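Local coordinates for aminotransferase class I and II (Streptococcus suis 89/1591, PDB 3OP7), which carries pyridoxal phosphate as an internal aldimine and probably transfers amino groups between amino acids and keto acids, at residues Ser100-Gly105 with Thr154-Cys159; Tyr211-Ala216 with Ala235-Val240. One frame throughout, in Å; residues are numbered along the deposited sequence.

Interaction 1 of 2, residues Ser100-Gly105 with Thr154-Cys159; sequences SLIEPG and TTKMIC
Lys156 and Met157, which face Leu101 and Ile102, both hold CG anti to the backbone N (chi1 175° in Lys156), and both chains then bend at the third torsion, -74° in Lys156 and -71° in Met157, which sets the position of CE. In the large-domain fold of a pyridoxal phosphate-dependent aminotransferase, this contact packs the end of helix 89-101, and the turn that follows it, against strand 157-161 of the central sheet and the residues leading into it. Ile102 is the first residue to leave helical geometry, and its CD1 is the hub of the apolar part. It touches CE of Met157 at 4.0 Å and CD of Lys156 also at 4.0 Å, and lies close to the selenium, for residue 157 is deposited as selenomethionine. Ile102 and Lys156 run alongside one another in opposite senses. Leu101, crossing Met157 at about a right angle, brings CD1 to 4.0 Å from the CE methyl. Val97 and Leu98 of the same helix pack on Met157 as well, while Ile102 continues onto Val108 of the adjacent strand 107-112.

The polar part lies at the helix terminus, where Lys156 NZ makes a weak 3.4 Å hydrogen bond to Leu101 O. The stronger partner of NZ is Asp106, through a salt bridge, and Asp106 also accepts from the backbone N of Glu103, so one carboxylate ties the lysine to the turn. Glu103 comes near with its aliphatic part, CG lying 3.5 Å from Lys156 NZ, whereas its OE1 hydrogen-bonds to the N of Met2 of the second subunit. A water closes the weak bond into a triangle, donating to Leu101 O at 2.7 Å and accepting from Lys156 NZ at 2.9 Å.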
ATOM      1  N   SER A 100      10.359   1.305  -7.869  1.00 24.39           N
ATOM      2  CA  SER A 100      11.304   2.416  -7.853  1.00 24.82           C
ATOM      3  C   SER A 100      12.488   2.122  -8.776  1.00 24.86           C
ATOM      4  O   SER A 100      12.971   3.028  -9.500  1.00 25.57           O
ATOM      5  CB  SER A 100      11.825   2.652  -6.423  1.00 25.13           C
ATOM      6  OG  SER A 100      10.809   3.170  -5.589  1.00 23.62           O
ATOM      7  N   LEU A 101      12.983   0.886  -8.733  1.00 24.73           N
ATOM      8  CA  LEU A 101      14.275   0.582  -9.323  1.00 24.59           C
ATOM      9  C   LEU A 101      14.253  -0.074 -10.686  1.00 25.62           C
ATOM     10  O   LEU A 101      15.245   0.012 -11.409  1.00 26.59           O
ATOM     11  CB  LEU A 101      15.136  -0.266  -8.353  1.00 24.92           C
ATOM     12  CG  LEU A 101      15.420   0.420  -7.017  1.00 25.78           C
ATOM     13  CD1 LEU A 101      16.145  -0.594  -6.112  1.00 25.18           C
ATOM     14  CD2 LEU A 101      16.219   1.730  -7.177  1.00 29.10           C
ATOM     15  N   ILE A 102      13.174  -0.750 -11.035  1.00 24.67           N
ATOM     16  CA  ILE A 102      13.167  -1.552 -12.243  1.00 26.53           C
ATOM     17  C   ILE A 102      12.652  -0.725 -13.407  1.00 27.88           C
ATOM     18  O   ILE A 102      11.579  -0.110 -13.325  1.00 29.53           O
ATOM     19  CB  ILE A 102      12.351  -2.844 -12.065  1.00 25.68           C
ATOM     20  CG1 ILE A 102      13.003  -3.747 -11.022  1.00 26.03           C
ATOM     21  CG2 ILE A 102      12.213  -3.622 -13.399  1.00 28.23           C
ATOM     22  CD1 ILE A 102      14.515  -4.033 -11.224  1.00 27.29           C
ATOM     23  N   GLU A 103      13.423  -0.717 -14.494  1.00 28.45           N
ATOM     24  CA  GLU A 103      13.113   0.030 -15.718  1.00 30.84           C
ATOM     25  C   GLU A 103      12.808  -0.926 -16.863  1.00 30.13           C
ATOM     26  O   GLU A 103      13.312  -2.054 -16.885  1.00 31.02           O
ATOM     27  CB  GLU A 103      14.305   0.877 -16.121  1.00 31.98           C
ATOM     28  CG  GLU A 103      14.969   1.611 -15.007  1.00 39.63           C
ATOM     29  CD  GLU A 103      14.573   3.030 -14.894  1.00 48.39           C
ATOM     30  OE1 GLU A 103      13.342   3.282 -14.875  1.00 51.24           O
ATOM     31  OE2 GLU A 103      15.509   3.888 -14.834  1.00 53.00           O
ATOM     32  N   PRO A 104      12.013  -0.493 -17.838  1.00 32.00           N
ATOM     33  CA  PRO A 104      11.762  -1.317 -19.009  1.00 32.65           C
ATOM     34  C   PRO A 104      13.061  -1.776 -19.655  1.00 31.92           C
ATOM     35  O   PRO A 104      13.992  -0.988 -19.773  1.00 32.66           O
ATOM     36  CB  PRO A 104      11.026  -0.356 -19.972  1.00 34.51           C
ATOM     37  CG  PRO A 104      10.410   0.614 -19.145  1.00 33.24           C
ATOM     38  CD  PRO A 104      11.325   0.813 -17.940  1.00 32.67           C
ATOM     39  N   GLY A 105      13.136  -3.031 -20.049  1.00 33.19           N
ATOM     40  CA  GLY A 105      14.361  -3.543 -20.662  1.00 33.80           C
ATOM     41  C   GLY A 105      15.410  -4.082 -19.689  1.00 33.90           C
ATOM     42  O   GLY A 105      16.323  -4.809 -20.117  1.00 33.94           O
ATOM     43  N   THR A 154      24.846  -6.908 -17.715  1.00 30.00           N
ATOM     44  CA  THR A 154      23.997  -5.781 -17.290  1.00 30.51           C
ATOM     45  C   THR A 154      22.852  -6.201 -16.383  1.00 28.76           C
ATOM     46  O   THR A 154      21.913  -5.408 -16.149  1.00 28.81           O
ATOM     47  CB  THR A 154      23.405  -4.991 -18.526  1.00 30.74           C
ATOM     48  OG1 THR A 154      22.598  -5.867 -19.331  1.00 34.60           O
ATOM     49  CG2 THR A 154      24.526  -4.350 -19.376  1.00 36.85           C
ATOM     50  N   THR A 155      22.892  -7.413 -15.797  1.00 27.58           N
ATOM     51  CA  THR A 155      21.804  -7.823 -14.942  1.00 27.71           C
ATOM     52  C   THR A 155      21.624  -6.789 -13.838  1.00 26.87           C
ATOM     53  O   THR A 155      22.570  -6.463 -13.134  1.00 28.22           O
ATOM     54  CB  THR A 155      22.022  -9.245 -14.391  1.00 26.85           C
ATOM     55  OG1 THR A 155      22.025 -10.187 -15.475  1.00 28.45           O
ATOM     56  CG2 THR A 155      20.947  -9.670 -13.307  1.00 25.69           C
ATOM     57  N   LYS A 156      20.407  -6.311 -13.677  1.00 26.24           N
ATOM     58  CA  LYS A 156      20.109  -5.256 -12.706  1.00 26.78           C
ATOM     59  C   LYS A 156      19.843  -5.748 -11.305  1.00 25.26           C
ATOM     60  O   LYS A 156      20.255  -5.097 -10.318  1.00 24.49           O
ATOM     61  CB  LYS A 156      18.920  -4.435 -13.133  1.00 28.77           C
ATOM     62  CG  LYS A 156      18.538  -3.415 -12.044  1.00 31.99           C
ATOM     63  CD  LYS A 156      17.821  -2.159 -12.436  1.00 40.75           C
ATOM     64  CE  LYS A 156      18.690  -1.138 -13.132  1.00 44.89           C
ATOM     65  NZ  LYS A 156      17.759  -0.087 -13.678  1.00 44.02           N
HETATM   66  N   MSE A 157      19.154  -6.888 -11.195  1.00 23.98           N
HETATM   67  CA  MSE A 157      18.659  -7.356  -9.911  1.00 23.13           C
HETATM   68  C   MSE A 157      18.415  -8.849  -9.921  1.00 23.71           C
HETATM   69  O   MSE A 157      18.006  -9.393 -10.933  1.00 24.57           O
HETATM   70  CB  MSE A 157      17.349  -6.622  -9.553  1.00 23.85           C
HETATM   71  CG  MSE A 157      16.810  -6.976  -8.151  1.00 24.82           C
HETATM   72 SE   MSE A 157      15.211  -6.040  -7.733  0.75 22.98          SE
HETATM   73  CE  MSE A 157      16.009  -4.289  -7.530  1.00 26.07           C
ATOM     74  N   ILE A 158      18.731  -9.503  -8.797  1.00 23.28           N
ATOM     75  CA  ILE A 158      18.389 -10.864  -8.509  1.00 24.23           C
ATOM     76  C   ILE A 158      17.447 -10.829  -7.303  1.00 23.58           C
ATOM     77  O   ILE A 158      17.756 -10.162  -6.288  1.00 23.48           O
ATOM     78  CB  ILE A 158      19.629 -11.700  -8.148  1.00 22.95           C
ATOM     79  CG1 ILE A 158      20.599 -11.748  -9.325  1.00 25.89           C
ATOM     80  CG2 ILE A 158      19.240 -13.169  -7.757  1.00 25.14           C
ATOM     81  CD1 ILE A 158      22.026 -12.184  -8.936  1.00 28.12           C
ATOM     82  N   CYS A 159      16.300 -11.492  -7.440  1.00 23.04           N
ATOM     83  CA  CYS A 159      15.306 -11.565  -6.373  1.00 23.33           C
ATOM     84  C   CYS A 159      15.290 -12.925  -5.733  1.00 24.19           C
ATOM     85  O   CYS A 159      15.187 -13.963  -6.424  1.00 24.72           O
ATOM     86  CB  CYS A 159      13.911 -11.214  -6.912  1.00 22.98           C
ATOM     87  SG  CYS A 159      13.750  -9.643  -7.707  1.00 25.67           S
TER
HETATM   88  O   HOH W   1      17.310   1.790 -11.552  1.00 44.76           O

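Interaction 2 of 2, residues Tyr211-Ala216 with Ala235-Val240; sequences YDKGIA and AANHQV
Ala216 and Ala235 form the compact end of this contact, an antiparallel hydrogen-bonded pair joining strands 214-219 and 232-235 of the large-domain sheet. Two backbone hydrogen bonds link them, Ala216 N to Ala235 O at 2.9 Å and Ala235 N to Ala216 O at 2.8 Å. Their CB methyls meet on one face of the sheet at 4.1 Å. Beside them, Ile215 sets CG1 against Ala236 CB and CD1 against Val240 CG1, and packs onward against Tyr189 and Leu191 of strand 189-193.

Past this pair the chains diverge, and a water fills in: it donates to the carbonyl oxygens of Asp212 and Gly214 and accepts from Asn237 N at 2.7 Å. At the outer end lies solvent-exposed Asp212, in the type I turn Tyr211-Gly214. Asn237, with chi1 of 70° setting CG between its backbone N and carbonyl carbon, works in two directions. Its OD1 caps the helix starting at His238, accepting a nearly straight 2.7 Å bond from Val240 N. Its ND2 donates to Asp212 O at 3.1 Å, from 42° above the carbonyl plane. Val240 N can only donate and Asp212 O can only accept, so the two bonds together fix the flip of the amide and couple the N-cap to the turn.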
ATOM      1  N   TYR A 211      26.171  -8.071   1.779  1.00 30.48           N
ATOM      2  CA  TYR A 211      26.293  -7.338   0.501  1.00 29.72           C
ATOM      3  C   TYR A 211      25.818  -5.916   0.626  1.00 30.14           C
ATOM      4  O   TYR A 211      24.664  -5.672   1.010  1.00 29.40           O
ATOM      5  CB  TYR A 211      25.463  -8.061  -0.560  1.00 29.15           C
ATOM      6  CG  TYR A 211      25.641  -7.636  -2.011  1.00 29.19           C
ATOM      7  CD1 TYR A 211      26.884  -7.222  -2.512  1.00 31.01           C
ATOM      8  CD2 TYR A 211      24.596  -7.754  -2.892  1.00 27.34           C
ATOM      9  CE1 TYR A 211      27.056  -6.899  -3.862  1.00 29.88           C
ATOM     10  CE2 TYR A 211      24.727  -7.406  -4.227  1.00 26.48           C
ATOM     11  CZ  TYR A 211      25.974  -6.985  -4.711  1.00 29.26           C
ATOM     12  OH  TYR A 211      26.122  -6.667  -6.017  1.00 29.02           O
ATOM     13  N   ASP A 212      26.675  -4.969   0.233  1.00 30.62           N
ATOM     14  CA  ASP A 212      26.331  -3.529   0.208  0.50 30.37           C
ATOM     15  C   ASP A 212      25.154  -3.240  -0.681  1.00 29.29           C
ATOM     16  O   ASP A 212      24.382  -2.294  -0.443  1.00 28.66           O
ATOM     17  CB  ASP A 212      27.473  -2.652  -0.334  0.50 31.97           C
ATOM     18  CG  ASP A 212      27.190  -1.141  -0.154  0.50 33.92           C
ATOM     19  OD1 ASP A 212      27.319  -0.695   1.013  0.50 38.79           O
ATOM     20  OD2 ASP A 212      26.843  -0.403  -1.147  0.50 35.63           O
ATOM     21  N   LYS A 213      25.026  -4.000  -1.760  1.00 27.84           N
ATOM     22  CA  LYS A 213      23.871  -3.816  -2.679  1.00 28.12           C
ATOM     23  C   LYS A 213      22.747  -4.858  -2.421  1.00 26.23           C
ATOM     24  O   LYS A 213      21.924  -5.147  -3.299  1.00 24.86           O
ATOM     25  CB  LYS A 213      24.362  -3.865  -4.133  1.00 29.90           C
ATOM     26  CG  LYS A 213      24.889  -2.544  -4.642  1.00 36.22           C
ATOM     27  CD  LYS A 213      25.528  -2.696  -6.057  1.00 40.34           C
ATOM     28  CE  LYS A 213      25.105  -1.525  -6.941  1.00 43.96           C
ATOM     29  NZ  LYS A 213      25.888  -1.429  -8.228  1.00 40.05           N
ATOM     30  N   GLY A 214      22.715  -5.397  -1.200  1.00 25.19           N
ATOM     31  CA  GLY A 214      21.628  -6.239  -0.745  1.00 24.21           C
ATOM     32  C   GLY A 214      20.519  -5.326  -0.235  1.00 24.37           C
ATOM     33  O   GLY A 214      20.814  -4.372   0.493  1.00 25.24           O
ATOM     34  N   ILE A 215      19.281  -5.651  -0.595  1.00 23.20           N
ATOM     35  CA  ILE A 215      18.078  -4.848  -0.251  1.00 21.52           C
ATOM     36  C   ILE A 215      17.204  -5.844   0.519  1.00 22.51           C
ATOM     37  O   ILE A 215      16.753  -6.853  -0.057  1.00 22.88           O
ATOM     38  CB  ILE A 215      17.336  -4.313  -1.484  1.00 20.70           C
ATOM     39  CG1 ILE A 215      18.240  -3.406  -2.326  1.00 21.88           C
ATOM     40  CG2 ILE A 215      16.018  -3.575  -1.058  1.00 19.88           C
ATOM     41  CD1 ILE A 215      17.638  -3.035  -3.675  1.00 22.71           C
ATOM     42  N   ALA A 216      17.081  -5.632   1.834  1.00 22.16           N
ATOM     43  CA  ALA A 216      16.321  -6.499   2.724  1.00 21.95           C
ATOM     44  C   ALA A 216      14.905  -6.009   2.896  1.00 22.74           C
ATOM     45  O   ALA A 216      14.702  -4.821   3.158  1.00 22.86           O
ATOM     46  CB  ALA A 216      17.004  -6.577   4.091  1.00 22.44           C
ATOM     47  N   ALA A 235      15.380  -2.304   4.203  1.00 22.48           N
ATOM     48  CA  ALA A 235      16.692  -1.933   4.670  1.00 23.69           C
ATOM     49  C   ALA A 235      17.593  -1.962   3.449  1.00 24.14           C
ATOM     50  O   ALA A 235      17.647  -2.953   2.756  1.00 24.90           O
ATOM     51  CB  ALA A 235      17.208  -2.875   5.749  1.00 24.05           C
ATOM     52  N   ALA A 236      18.284  -0.870   3.158  1.00 24.53           N
ATOM     53  CA  ALA A 236      19.137  -0.828   1.968  1.00 24.48           C
ATOM     54  C   ALA A 236      20.299   0.133   2.198  1.00 25.98           C
ATOM     55  O   ALA A 236      20.332   0.849   3.201  1.00 27.40           O
ATOM     56  CB  ALA A 236      18.322  -0.391   0.765  1.00 25.06           C
ATOM     57  N   ASN A 237      21.260   0.165   1.275  1.00 27.16           N
ATOM     58  CA  ASN A 237      22.298   1.217   1.376  1.00 28.03           C
ATOM     59  C   ASN A 237      21.734   2.631   1.254  1.00 29.38           C
ATOM     60  O   ASN A 237      20.586   2.839   0.847  1.00 27.68           O
ATOM     61  CB  ASN A 237      23.479   0.997   0.437  1.00 28.16           C
ATOM     62  CG  ASN A 237      23.137   1.191  -1.034  1.00 28.98           C
ATOM     63  OD1 ASN A 237      22.403   2.113  -1.401  1.00 31.81           O
ATOM     64  ND2 ASN A 237      23.791   0.390  -1.903  1.00 32.91           N
ATOM     65  N   HIS A 238      22.563   3.618   1.601  1.00 31.01           N
ATOM     66  CA  HIS A 238      22.104   5.031   1.611  0.50 32.78           C
ATOM     67  C   HIS A 238      21.623   5.482   0.242  1.00 32.08           C
ATOM     68  O   HIS A 238      20.640   6.218   0.129  1.00 31.22           O
ATOM     69  CB  HIS A 238      23.232   5.971   2.081  0.50 34.71           C
ATOM     70  CG  HIS A 238      22.854   7.424   2.093  0.50 37.55           C
ATOM     71  ND1 HIS A 238      21.998   7.967   3.028  0.50 40.38           N
ATOM     72  CD2 HIS A 238      23.218   8.447   1.282  0.50 40.67           C
ATOM     73  CE1 HIS A 238      21.858   9.262   2.799  0.50 40.56           C
ATOM     74  NE2 HIS A 238      22.582   9.576   1.743  0.50 40.58           N
ATOM     75  N   GLN A 239      22.310   5.046  -0.824  1.00 32.43           N
ATOM     76  CA  GLN A 239      21.942   5.467  -2.174  0.50 32.74           C
ATOM     77  C   GLN A 239      20.559   4.923  -2.558  1.00 31.70           C
ATOM     78  O   GLN A 239      19.696   5.665  -3.063  1.00 31.49           O
ATOM     79  CB  GLN A 239      22.997   4.996  -3.181  0.50 33.68           C
ATOM     80  CG  GLN A 239      24.318   5.767  -3.131  0.50 35.45           C
ATOM     81  CD  GLN A 239      25.430   5.014  -3.842  0.50 37.26           C
ATOM     82  OE1 GLN A 239      25.647   3.827  -3.587  0.50 38.32           O
ATOM     83  NE2 GLN A 239      26.129   5.694  -4.744  0.50 40.20           N
ATOM     84  N   VAL A 240      20.344   3.629  -2.322  1.00 29.32           N
ATOM     85  CA  VAL A 240      19.047   3.031  -2.637  1.00 28.18           C
ATOM     86  C   VAL A 240      17.936   3.657  -1.797  1.00 26.45           C
ATOM     87  O   VAL A 240      16.854   4.036  -2.309  1.00 26.17           O
ATOM     88  CB  VAL A 240      19.056   1.509  -2.453  1.00 26.49           C
ATOM     89  CG1 VAL A 240      17.596   0.957  -2.479  1.00 25.56           C
ATOM     90  CG2 VAL A 240      19.944   0.881  -3.596  1.00 29.34           C
TER
HETATM   91  O   HOH W   2      21.530  -1.818  -0.591  1.00 28.42           O

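Both contacts attach helix ends to the same mixed sheet, interaction 1 at the C-terminal end of helix 89-101 and interaction 2 at the N-terminal end of helix 238-244. They meet in one apolar layer: Leu101 CD1 lies 3.8 Å from Ile215 CD1 and 4.2 Å from Val240 CG1. Each is mainly buried, with a more accessible polar margin, at Glu103 and Lys156 in interaction 1 and at Asp212 in interaction 2. Their chemistry differs: interaction 1 relies on apolar packing and a lysine whose main partner is Asp106, with only a weak bond to the helix-end carbonyl, interaction 2 on strand pairing and an asparagine cap. Of the two, interaction 1 alone reaches the second subunit.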